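Local coordinates for aspartate aminotransferase (PDB 3K7Y), which probably catalyses the reversible transfer of the amino group from L-aspartate to 2-oxoglutarate with pyridoxal 5'-phosphate, working as a homodimer, at residues Ser188-Glu193 with Lys350-Phe355; Gln217-Thr222 with Ser315-Arg320. All blocks are in the same frame, centred on the assembly; numbering follows the deposited sequence.

Contact 1. Residues Ser188-Glu193 with Lys350-Phe355; sequences SVNIEE and KQRGLF
S188 and R352 bring two irregular loops together, their CA atoms 5.0 Å apart and V189 lying abreast of Q351, with R352 N donating a nearly straight hydrogen bond (N-H...O 167°) to S188 O. S188 has the left-handed backbone conformation, and its CB points toward the other loop. Its OG lies anti to its own carbonyl carbon (chi1 -39°) and is hydrogen-bonded to P186 O, while S188 CB rests 3.3 Å from F355 O. S188 stands two residues beyond the Asn-Pro pair (N185, P186) familiar from aspartate aminotransferases, in which N185 contacts the cofactor; by the layout of that fold, the 350-355 loop probably belongs to the small domain, so the contact would join the two domains. V189 and Q351 cross at a slant: V189 CG2 is 4.1 Å from Q351 CG, and the Q351 chain runs on extended until NE2 reaches F357 O. N190 turns its amide toward R352, N190 OD1 lying 3.3 Å from R352 CB in plain packing. The arginine bends away at chi2 and chi3, and R352 NH2 donates to Q351 O at 3.2 Å, back onto its own loop. R325 on helix 304-335 hydrogen-bonds to both G353 O and F355 O, and the F355 ring takes part in a cation-pi contact with R380.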
ATOM      1  N   SER A 188      19.135 -13.962  14.555  1.00 67.52           N
ATOM      2  CA  SER A 188      18.869 -15.332  14.141  1.00 68.64           C
ATOM      3  C   SER A 188      18.842 -16.264  15.347  1.00 69.26           C
ATOM      4  O   SER A 188      19.159 -17.438  15.232  1.00 70.41           O
ATOM      5  CB  SER A 188      19.925 -15.808  13.138  1.00 69.77           C
ATOM      6  OG  SER A 188      20.281 -14.775  12.243  1.00 70.21           O
ATOM      7  N   VAL A 189      18.448 -15.730  16.495  1.00 68.83           N
ATOM      8  CA  VAL A 189      18.417 -16.469  17.753  1.00 69.53           C
ATOM      9  C   VAL A 189      16.984 -16.419  18.286  1.00 68.86           C
ATOM     10  O   VAL A 189      16.470 -15.333  18.513  1.00 68.17           O
ATOM     11  CB  VAL A 189      19.386 -15.799  18.794  1.00 69.74           C
ATOM     12  CG1 VAL A 189      19.331 -16.493  20.119  1.00 70.92           C
ATOM     13  CG2 VAL A 189      20.824 -15.784  18.297  1.00 69.95           C
ATOM     14  N   ASN A 190      16.335 -17.572  18.460  1.00 69.71           N
ATOM     15  CA  ASN A 190      14.957 -17.612  19.017  1.00 69.69           C
ATOM     16  C   ASN A 190      14.901 -17.858  20.533  1.00 70.12           C
ATOM     17  O   ASN A 190      15.819 -18.453  21.099  1.00 71.33           O
ATOM     18  CB  ASN A 190      14.001 -18.563  18.247  1.00 70.23           C
ATOM     19  CG  ASN A 190      14.727 -19.620  17.397  1.00 72.55           C
ATOM     20  OD1 ASN A 190      15.837 -19.398  16.912  1.00 76.11           O
ATOM     21  ND2 ASN A 190      14.080 -20.766  17.197  1.00 72.78           N
ATOM     22  N   ILE A 191      13.836 -17.382  21.181  1.00 69.70           N
ATOM     23  CA  ILE A 191      13.648 -17.524  22.641  1.00 70.38           C
ATOM     24  C   ILE A 191      13.282 -18.966  23.036  1.00 71.91           C
ATOM     25  O   ILE A 191      12.230 -19.456  22.628  1.00 72.32           O
ATOM     26  CB  ILE A 191      12.535 -16.554  23.157  1.00 69.62           C
ATOM     27  CG1 ILE A 191      12.929 -15.097  22.903  1.00 68.27           C
ATOM     28  CG2 ILE A 191      12.236 -16.781  24.651  1.00 69.97           C
ATOM     29  CD1 ILE A 191      11.780 -14.117  22.944  1.00 66.41           C
ATOM     30  N   GLU A 192      14.131 -19.632  23.823  1.00 73.12           N
ATOM     31  CA  GLU A 192      13.878 -21.019  24.273  1.00 75.01           C
ATOM     32  C   GLU A 192      12.646 -21.133  25.198  1.00 75.19           C
ATOM     33  O   GLU A 192      12.408 -20.252  26.033  1.00 75.05           O
ATOM     34  CB  GLU A 192      15.105 -21.567  25.007  1.00 76.35           C
ATOM     35  CG  GLU A 192      16.422 -21.446  24.251  1.00 77.98           C
ATOM     36  CD  GLU A 192      17.645 -21.623  25.151  1.00 80.77           C
ATOM     37  OE1 GLU A 192      17.563 -21.320  26.366  1.00 81.18           O
ATOM     38  OE2 GLU A 192      18.697 -22.057  24.633  1.00 82.44           O
ATOM     39  N   GLU A 193      11.877 -22.215  25.081  1.00 75.65           N
ATOM     40  CA  GLU A 193      10.687 -22.360  25.930  1.00 75.95           C
ATOM     41  C   GLU A 193      11.026 -22.312  27.411  1.00 75.79           C
ATOM     42  O   GLU A 193      10.177 -21.927  28.219  1.00 75.90           O
ATOM     43  CB  GLU A 193       9.910 -23.653  25.665  1.00 77.60           C
ATOM     44  CG  GLU A 193       9.891 -24.138  24.234  1.00 79.43           C
ATOM     45  CD  GLU A 193       9.053 -25.399  24.062  1.00 83.41           C
ATOM     46  OE1 GLU A 193       8.316 -25.787  25.013  1.00 84.30           O
ATOM     47  OE2 GLU A 193       9.132 -25.994  22.961  1.00 84.78           O
ATOM     48  N   LYS A 350      23.754 -23.024  16.563  1.00 68.15           N
ATOM     49  CA  LYS A 350      22.565 -22.789  17.396  1.00 68.78           C
ATOM     50  C   LYS A 350      21.546 -21.925  16.650  1.00 67.68           C
ATOM     51  O   LYS A 350      20.340 -22.195  16.672  1.00 68.00           O
ATOM     52  CB  LYS A 350      22.930 -22.071  18.713  1.00 69.27           C
ATOM     53  CG  LYS A 350      23.823 -22.837  19.701  1.00 72.51           C
ATOM     54  CD  LYS A 350      25.319 -22.765  19.348  1.00 74.60           C
ATOM     55  CE  LYS A 350      26.080 -24.024  19.787  1.00 77.78           C
ATOM     56  NZ  LYS A 350      26.652 -23.967  21.179  1.00 79.68           N
ATOM     57  N   GLN A 351      22.055 -20.883  15.989  1.00 66.80           N
ATOM     58  CA  GLN A 351      21.252 -19.891  15.261  1.00 65.63           C
ATOM     59  C   GLN A 351      20.184 -20.466  14.317  1.00 65.87           C
ATOM     60  O   GLN A 351      20.306 -21.601  13.843  1.00 67.14           O
ATOM     61  CB  GLN A 351      22.177 -18.933  14.506  1.00 64.51           C
ATOM     62  CG  GLN A 351      22.787 -17.891  15.399  1.00 63.93           C
ATOM     63  CD  GLN A 351      23.793 -17.006  14.701  1.00 64.41           C
ATOM     64  OE1 GLN A 351      24.200 -17.249  13.555  1.00 63.41           O
ATOM     65  NE2 GLN A 351      24.216 -15.963  15.403  1.00 65.67           N
ATOM     66  N   ARG A 352      19.147 -19.671  14.043  1.00 65.10           N
ATOM     67  CA  ARG A 352      18.024 -20.136  13.256  1.00 65.05           C
ATOM     68  C   ARG A 352      17.339 -19.011  12.544  1.00 64.17           C
ATOM     69  O   ARG A 352      17.264 -17.910  13.054  1.00 63.47           O
ATOM     70  CB  ARG A 352      17.014 -20.844  14.155  1.00 65.64           C
ATOM     71  CG  ARG A 352      16.623 -22.187  13.628  1.00 66.11           C
ATOM     72  CD  ARG A 352      17.841 -23.054  13.515  1.00 65.23           C
ATOM     73  NE  ARG A 352      17.672 -24.349  14.152  1.00 65.57           N
ATOM     74  CZ  ARG A 352      18.687 -25.145  14.452  1.00 66.07           C
ATOM     75  NH1 ARG A 352      18.459 -26.311  15.017  1.00 68.08           N
ATOM     76  NH2 ARG A 352      19.931 -24.774  14.181  1.00 64.52           N
ATOM     77  N   GLY A 353      16.805 -19.322  11.370  1.00 64.85           N
ATOM     78  CA  GLY A 353      16.116 -18.347  10.533  1.00 64.58           C
ATOM     79  C   GLY A 353      16.762 -18.315   9.157  1.00 65.12           C
ATOM     80  O   GLY A 353      17.486 -19.244   8.770  1.00 66.30           O
ATOM     81  N   LEU A 354      16.523 -17.228   8.433  1.00 64.44           N
ATOM     82  CA  LEU A 354      17.032 -17.051   7.085  1.00 64.38           C
ATOM     83  C   LEU A 354      18.521 -16.669   7.090  1.00 64.11           C
ATOM     84  O   LEU A 354      19.226 -16.873   6.087  1.00 64.50           O
ATOM     85  CB  LEU A 354      16.212 -15.952   6.414  1.00 64.29           C
ATOM     86  CG  LEU A 354      15.589 -16.140   5.030  1.00 65.82           C
ATOM     87  CD1 LEU A 354      14.280 -15.402   4.974  1.00 64.98           C
ATOM     88  CD2 LEU A 354      16.507 -15.662   3.904  1.00 67.18           C
ATOM     89  N   PHE A 355      18.986 -16.104   8.210  1.00 63.09           N
ATOM     90  CA  PHE A 355      20.371 -15.627   8.317  1.00 62.60           C
ATOM     91  C   PHE A 355      21.219 -16.328   9.380  1.00 62.59           C
ATOM     92  O   PHE A 355      20.722 -17.085  10.208  1.00 63.05           O
ATOM     93  CB  PHE A 355      20.432 -14.121   8.629  1.00 62.17           C
ATOM     94  CG  PHE A 355      19.451 -13.287   7.875  1.00 61.30           C
ATOM     95  CD1 PHE A 355      19.669 -12.958   6.552  1.00 61.75           C
ATOM     96  CD2 PHE A 355      18.314 -12.803   8.507  1.00 60.28           C
ATOM     97  CE1 PHE A 355      18.744 -12.176   5.869  1.00 61.88           C
ATOM     98  CE2 PHE A 355      17.396 -12.029   7.837  1.00 58.26           C
ATOM     99  CZ  PHE A 355      17.605 -11.715   6.524  1.00 59.77           C
TER

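Contact 2. Residues Gln217-Thr222 with Ser315-Arg320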
ATOM      1  N   GLN A 217       7.241 -17.411  10.081  1.00 70.92           N
ATOM      2  CA  GLN A 217       6.680 -18.620  10.675  1.00 73.40           C
ATOM      3  C   GLN A 217       7.191 -19.785   9.846  1.00 76.00           C
ATOM      4  O   GLN A 217       6.972 -19.825   8.634  1.00 76.67           O
ATOM      5  CB  GLN A 217       5.151 -18.610  10.679  1.00 73.37           C
ATOM      6  CG  GLN A 217       4.510 -18.357  12.036  1.00 72.71           C
ATOM      7  CD  GLN A 217       3.119 -18.986  12.155  1.00 73.54           C
ATOM      8  OE1 GLN A 217       2.316 -18.919  11.238  1.00 73.97           O
ATOM      9  NE2 GLN A 217       2.839 -19.596  13.292  1.00 74.34           N
ATOM     10  N   GLY A 218       7.905 -20.704  10.485  1.00 78.20           N
ATOM     11  CA  GLY A 218       8.315 -21.950   9.826  1.00 81.48           C
ATOM     12  C   GLY A 218       9.772 -22.054   9.409  1.00 82.68           C
ATOM     13  O   GLY A 218      10.151 -22.982   8.677  1.00 84.11           O
ATOM     14  N   PHE A 219      10.586 -21.112   9.882  1.00 82.39           N
ATOM     15  CA  PHE A 219      12.015 -21.107   9.591  1.00 83.39           C
ATOM     16  C   PHE A 219      12.887 -21.425  10.806  1.00 84.26           C
ATOM     17  O   PHE A 219      14.030 -21.860  10.665  1.00 85.36           O
ATOM     18  CB  PHE A 219      12.414 -19.782   8.958  1.00 81.88           C
ATOM     19  CG  PHE A 219      11.926 -19.626   7.554  1.00 82.21           C
ATOM     20  CD1 PHE A 219      12.606 -20.221   6.500  1.00 83.12           C
ATOM     21  CD2 PHE A 219      10.782 -18.884   7.280  1.00 82.49           C
ATOM     22  CE1 PHE A 219      12.159 -20.077   5.183  1.00 83.75           C
ATOM     23  CE2 PHE A 219      10.325 -18.728   5.962  1.00 82.64           C
ATOM     24  CZ  PHE A 219      11.017 -19.328   4.915  1.00 82.90           C
ATOM     25  N   GLY A 220      12.336 -21.228  11.994  1.00 84.50           N
ATOM     26  CA  GLY A 220      13.072 -21.490  13.223  1.00 86.13           C
ATOM     27  C   GLY A 220      13.068 -22.953  13.592  1.00 88.62           C
ATOM     28  O   GLY A 220      14.000 -23.455  14.229  1.00 89.67           O
ATOM     29  N   HIS A 221      12.010 -23.645  13.186  1.00 90.12           N
ATOM     30  CA  HIS A 221      11.831 -25.048  13.543  1.00 92.20           C
ATOM     31  C   HIS A 221      11.425 -25.901  12.360  1.00 93.96           C
ATOM     32  O   HIS A 221      11.468 -25.451  11.217  1.00 93.89           O
ATOM     33  CB  HIS A 221      10.808 -25.162  14.664  1.00 92.00           C
ATOM     34  CG  HIS A 221      11.251 -24.518  15.937  1.00 90.30           C
ATOM     35  ND1 HIS A 221      12.556 -24.567  16.377  1.00 89.85           N
ATOM     36  CD2 HIS A 221      10.564 -23.825  16.871  1.00 88.31           C
ATOM     37  CE1 HIS A 221      12.654 -23.922  17.524  1.00 88.65           C
ATOM     38  NE2 HIS A 221      11.458 -23.467  17.849  1.00 87.53           N
ATOM     39  N   THR A 222      11.051 -27.142  12.646  1.00 96.02           N
ATOM     40  CA  THR A 222      10.526 -28.050  11.633  1.00 97.67           C
ATOM     41  C   THR A 222       9.004 -27.913  11.578  1.00 97.46           C
ATOM     42  O   THR A 222       8.418 -27.794  10.502  1.00 97.30           O
ATOM     43  CB  THR A 222      10.956 -29.498  11.919  1.00 99.84           C
ATOM     44  OG1 THR A 222      11.355 -29.597  13.292  1.00100.07           O
ATOM     45  CG2 THR A 222      12.136 -29.888  11.033  1.00100.39           C
ATOM     46  N   SER A 315       8.157 -27.066   5.532  1.00 79.99           N
ATOM     47  CA  SER A 315       8.926 -27.867   6.497  1.00 80.39           C
ATOM     48  C   SER A 315      10.238 -28.404   5.909  1.00 81.29           C
ATOM     49  O   SER A 315      11.279 -28.392   6.579  1.00 80.70           O
ATOM     50  CB  SER A 315       8.094 -29.012   7.053  1.00 82.08           C
ATOM     51  OG  SER A 315       8.589 -29.376   8.322  1.00 81.37           O
ATOM     52  N   GLN A 316      10.163 -28.870   4.656  1.00 82.73           N
ATOM     53  CA  GLN A 316      11.329 -29.214   3.825  1.00 83.42           C
ATOM     54  C   GLN A 316      12.292 -28.034   3.607  1.00 81.27           C
ATOM     55  O   GLN A 316      13.464 -28.237   3.304  1.00 81.56           O
ATOM     56  CB  GLN A 316      10.884 -29.772   2.460  1.00 85.21           C
ATOM     57  CG  GLN A 316      11.033 -31.287   2.284  1.00 88.90           C
ATOM     58  CD  GLN A 316       9.754 -32.089   2.567  1.00 91.62           C
ATOM     59  OE1 GLN A 316       8.643 -31.616   2.332  1.00 92.39           O
ATOM     60  NE2 GLN A 316       9.918 -33.320   3.055  1.00 93.09           N
ATOM     61  N   LEU A 317      11.808 -26.806   3.755  1.00 79.37           N
ATOM     62  CA  LEU A 317      12.675 -25.636   3.567  1.00 77.74           C
ATOM     63  C   LEU A 317      13.543 -25.294   4.789  1.00 76.82           C
ATOM     64  O   LEU A 317      14.765 -25.258   4.677  1.00 76.47           O
ATOM     65  CB  LEU A 317      11.879 -24.421   3.075  1.00 76.06           C
ATOM     66  CG  LEU A 317      12.685 -23.259   2.500  1.00 74.25           C
ATOM     67  CD1 LEU A 317      13.765 -23.755   1.562  1.00 75.33           C
ATOM     68  CD2 LEU A 317      11.765 -22.304   1.773  1.00 72.95           C
ATOM     69  N   SER A 318      12.921 -25.059   5.941  1.00 76.64           N
ATOM     70  CA  SER A 318      13.676 -24.762   7.159  1.00 76.80           C
ATOM     71  C   SER A 318      14.740 -25.833   7.439  1.00 78.68           C
ATOM     72  O   SER A 318      15.829 -25.519   7.932  1.00 78.42           O
ATOM     73  CB  SER A 318      12.748 -24.626   8.363  1.00 76.34           C
ATOM     74  OG  SER A 318      12.251 -25.895   8.755  1.00 78.73           O
ATOM     75  N   GLN A 319      14.425 -27.094   7.134  1.00 80.98           N
ATOM     76  CA  GLN A 319      15.421 -28.157   7.249  1.00 83.00           C
ATOM     77  C   GLN A 319      16.651 -27.771   6.415  1.00 82.47           C
ATOM     78  O   GLN A 319      17.723 -27.540   6.967  1.00 82.13           O
ATOM     79  CB  GLN A 319      14.862 -29.538   6.841  1.00 85.72           C
ATOM     80  CG  GLN A 319      15.202 -29.982   5.390  1.00 88.78           C
ATOM     81  CD  GLN A 319      14.798 -31.421   5.024  1.00 93.79           C
ATOM     82  OE1 GLN A 319      14.085 -32.098   5.768  1.00 96.30           O
ATOM     83  NE2 GLN A 319      15.259 -31.883   3.861  1.00 95.88           N
ATOM     84  N   ARG A 320      16.479 -27.641   5.097  1.00 82.61           N
ATOM     85  CA  ARG A 320      17.606 -27.402   4.194  1.00 82.46           C
ATOM     86  C   ARG A 320      18.445 -26.225   4.679  1.00 79.80           C
ATOM     87  O   ARG A 320      19.673 -26.308   4.723  1.00 80.36           O
ATOM     88  CB  ARG A 320      17.140 -27.182   2.750  1.00 83.22           C
ATOM     89  CG  ARG A 320      18.290 -26.857   1.794  1.00 85.69           C
ATOM     90  CD  ARG A 320      17.845 -26.370   0.388  1.00 89.69           C
ATOM     91  NE  ARG A 320      17.389 -24.968   0.310  1.00 89.61           N
ATOM     92  CZ  ARG A 320      18.148 -23.872   0.442  1.00 89.61           C
ATOM     93  NH1 ARG A 320      19.452 -23.943   0.708  1.00 90.21           N
ATOM     94  NH2 ARG A 320      17.580 -22.676   0.332  1.00 89.64           N
TER
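S318 and S315, one turn apart on helix 304-335, each donate a hydroxyl hydrogen bond to a carbonyl of the loop 217-222. S318 OG reaches H221 O at 2.6 Å, its hydroxyl standing between the backbone N and the carbonyl carbon (chi1 73°); it approaches at a C=O...O angle of 145°. S315 OG, anti to its own backbone N, gives T222 O a 2.7 Å bond from above the carbonyl plane, 39° out of it. The CB of S318 points into the loop and packs against G218 O; S318 CB also lies 3.8 Å from F219 CA. Farther in, the phenylalanine supplies the apolar part of the contact: F219 CE1 lies 4.1 Å from L317 CD2, the methyl approaching the ring obliquely. The loop follows strand 209-214 and the cofactor-binding Y216, as in fold type I enzymes, and D227 OD2 accepts hydrogen bonds from both G218 N and G220 N. Both donors to the loop carbonyls are serine hydroxyls on the helix; these two bonds use neutral hydroxyls and main-chain oxygens, so the contact's own hydrogen bonds carry no formal charge.

Overall arrangement
Contacts 1 and 2 lie side by side, their centres 11 Å apart, and contact 2 is nested along the chain inside the loop closed by contact 1. They touch directly: R352 CG lies 3.0 Å from G220 O, and N190 ND2 is 3.5 Å from H221 CE1, both by packing. Helix 304-335 backs the two, through R325 and T322 beside contact 1 and through its serines in contact 2. Each also borders the cofactor site: the F355 side chain is about 6 Å from the bound pyridoxal phosphate and about 4 Å from the side chain of Y216, while the F219 side chain is about 9 Å from the cofactor and about 4 Å from the side chain of K249.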